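Local coordinates for AimR transcriptional regulator (Bacillus phage phi3T, PDB 5ZVV), which activates transcription of the aimX locus as a homodimer in the phage's lysis-lysogeny switch, until the arbitrium peptide turns it into an inactive monomer, at residues L208-H213 with G235-F240. Sequence-based numbering, arbitrary orientation.
Sequences LEARQH and GNTLIF
Arg-211 reaches from helix 207-220 to the C-terminal end of helix 224-237 and holds Thr-237 through two donors, NE on its OG1 and NH2 on its O. Arg-211 NE donates to Thr-237 OG1 at 3.1 Å, with an N-H...O angle of 160° and the oxygen close to the guanidinium plane. Arg-211 NH2 donates to Thr-237 O at 3.3 Å; the acceptor again lies in the guanidinium plane, but the nitrogen stands well above the plane of the carbonyl. Two bonds to one residue fix the rotation of the guanidinium. Arg-211 NH2 also makes a salt bridge to Glu-241 OE1, just beyond 235-240, which probably offsets the arginine's charge. The Arg-211 chain runs straight out through CD to NE, bringing the charged group over to Thr-237.

Thr-237 has chi1 66°, with OG1 between its own N and carbonyl carbon; from there OG1 accepts from Arg-211 NE and gives its own proton to Ile-234 O, one turn back. Thr-237 is the last residue of its helix, and Leu-238 is the first to leave helical phi/psi; Arg-211 NH2 thus gives the Thr-237 carbonyl a side-chain donor at the helix end.

Two methyl groups pack close by: Leu-238 CD2 over one face of the guanidinium, toward its rim, 3.4 Å from Arg-211 NH2, and Ala-210 CB against Thr-237 CG2 at 3.8 Å.

Helices 207-220 and 224-237 are consecutive in the all-helical, TPR-like array of AimR, and the contact joins the start of the first to the end of the second. Helix 184-203 packs on His-213 and Asn-236, while Leu-238 rests on Glu-245 and Ala-246 of the next helix, 243-252.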
loop_
_atom_site.group_PDB
_atom_site.type_symbol
_atom_site.label_atom_id
_atom_site.label_comp_id
_atom_site.label_asym_id
_atom_site.label_seq_id
_atom_site.Cartn_x
_atom_site.Cartn_y
_atom_site.Cartn_z
ATOM N N LEU A 208 9.949 -21.428 -2.364
ATOM C CA LEU A 208 11.353 -21.615 -2.012
ATOM C C LEU A 208 11.866 -20.458 -1.167
ATOM O O LEU A 208 12.616 -20.664 -0.207
ATOM C CB LEU A 208 12.200 -21.768 -3.277
ATOM C CG LEU A 208 11.893 -22.968 -4.173
ATOM C CD1 LEU A 208 12.826 -22.987 -5.377
ATOM C CD2 LEU A 208 11.993 -24.267 -3.387
ATOM N N GLU A 209 11.473 -19.233 -1.514
ATOM C CA GLU A 209 11.864 -18.066 -0.729
ATOM C C GLU A 209 11.306 -18.143 0.689
ATOM O O GLU A 209 12.018 -17.865 1.665
ATOM C CB GLU A 209 11.380 -16.806 -1.443
ATOM C CG GLU A 209 12.015 -15.511 -1.001
ATOM C CD GLU A 209 11.652 -14.369 -1.931
ATOM O OE1 GLU A 209 11.237 -14.648 -3.077
ATOM O OE2 GLU A 209 11.772 -13.199 -1.517
ATOM N N ALA A 210 10.034 -18.530 0.822
ATOM C CA ALA A 210 9.425 -18.650 2.143
ATOM C C ALA A 210 10.133 -19.705 2.983
ATOM O O ALA A 210 10.401 -19.487 4.171
ATOM C CB ALA A 210 7.940 -18.983 2.005
ATOM N N ARG A 211 10.449 -20.854 2.380
ATOM C CA ARG A 211 11.193 -21.883 3.099
ATOM C C ARG A 211 12.579 -21.387 3.492
ATOM O O ARG A 211 13.070 -21.698 4.583
ATOM C CB ARG A 211 11.298 -23.147 2.246
ATOM C CG ARG A 211 9.956 -23.793 1.937
ATOM C CD ARG A 211 10.099 -24.925 0.930
ATOM N NE ARG A 211 8.800 -25.327 0.396
ATOM C CZ ARG A 211 8.635 -26.091 -0.677
ATOM N NH1 ARG A 211 9.690 -26.542 -1.342
ATOM N NH2 ARG A 211 7.413 -26.400 -1.089
ATOM N N GLN A 212 13.228 -20.618 2.613
ATOM C CA GLN A 212 14.540 -20.059 2.933
ATOM C C GLN A 212 14.470 -19.179 4.172
ATOM O O GLN A 212 15.258 -19.342 5.113
ATOM C CB GLN A 212 15.075 -19.256 1.748
ATOM C CG GLN A 212 15.630 -20.081 0.607
ATOM C CD GLN A 212 16.095 -19.214 -0.551
ATOM O OE1 GLN A 212 15.480 -18.192 -0.862
ATOM N NE2 GLN A 212 17.191 -19.613 -1.189
ATOM N N HIS A 213 13.526 -18.233 4.186
ATOM C CA HIS A 213 13.409 -17.332 5.329
ATOM C C HIS A 213 13.030 -18.090 6.597
ATOM O O HIS A 213 13.551 -17.795 7.680
ATOM C CB HIS A 213 12.391 -16.231 5.029
ATOM C CG HIS A 213 12.812 -15.296 3.938
ATOM N ND1 HIS A 213 13.927 -14.490 4.039
ATOM C CD2 HIS A 213 12.266 -15.031 2.728
ATOM C CE1 HIS A 213 14.050 -13.772 2.936
ATOM N NE2 HIS A 213 13.055 -14.083 2.124
ATOM N N GLY A 235 5.324 -25.926 6.663
ATOM C CA GLY A 235 4.203 -26.814 6.414
ATOM C C GLY A 235 3.170 -26.196 5.494
ATOM O O GLY A 235 2.614 -26.873 4.628
ATOM N N ASN A 236 2.909 -24.896 5.660
ATOM C CA ASN A 236 1.973 -24.221 4.767
ATOM C C ASN A 236 2.486 -24.212 3.332
ATOM O O ASN A 236 1.703 -24.361 2.386
ATOM C CB ASN A 236 1.708 -22.795 5.249
ATOM C CG ASN A 236 0.865 -22.754 6.505
ATOM O OD1 ASN A 236 0.248 -23.747 6.881
ATOM N ND2 ASN A 236 0.828 -21.599 7.158
ATOM N N THR A 237 3.797 -24.046 3.145
ATOM C CA THR A 237 4.341 -24.095 1.792
ATOM C C THR A 237 4.271 -25.490 1.193
ATOM O O THR A 237 4.400 -25.628 -0.028
ATOM C CB THR A 237 5.796 -23.620 1.750
ATOM O OG1 THR A 237 6.621 -24.544 2.470
ATOM C CG2 THR A 237 5.936 -22.228 2.340
ATOM N N LEU A 238 4.083 -26.524 2.015
ATOM C CA LEU A 238 4.017 -27.890 1.504
ATOM C C LEU A 238 2.595 -28.432 1.358
ATOM O O LEU A 238 2.431 -29.619 1.058
ATOM C CB LEU A 238 4.830 -28.820 2.403
ATOM C CG LEU A 238 6.341 -28.595 2.421
ATOM C CD1 LEU A 238 6.970 -29.375 3.566
ATOM C CD2 LEU A 238 6.947 -29.004 1.086
ATOM N N ILE A 239 1.568 -27.594 1.535
ATOM C CA ILE A 239 0.195 -28.095 1.651
ATOM C C ILE A 239 -0.232 -28.836 0.388
ATOM O O ILE A 239 -0.824 -29.921 0.458
ATOM C CB ILE A 239 -0.771 -26.939 1.978
ATOM C CG1 ILE A 239 -0.590 -26.480 3.426
ATOM C CG2 ILE A 239 -2.216 -27.355 1.728
ATOM C CD1 ILE A 239 -1.445 -25.287 3.797
ATOM N N PHE A 240 0.054 -28.271 -0.783
ATOM C CA PHE A 240 -0.418 -28.839 -2.038
ATOM C C PHE A 240 0.611 -29.729 -2.726
ATOM O O PHE A 240 0.329 -30.246 -3.810
ATOM C CB PHE A 240 -0.851 -27.720 -2.989
ATOM C CG PHE A 240 -1.922 -26.835 -2.425
ATOM C CD1 PHE A 240 -3.256 -27.200 -2.505
ATOM C CD2 PHE A 240 -1.593 -25.644 -1.801
ATOM C CE1 PHE A 240 -4.244 -26.389 -1.978
ATOM C CE2 PHE A 240 -2.574 -24.827 -1.275
ATOM C CZ PHE A 240 -3.904 -25.199 -1.363
#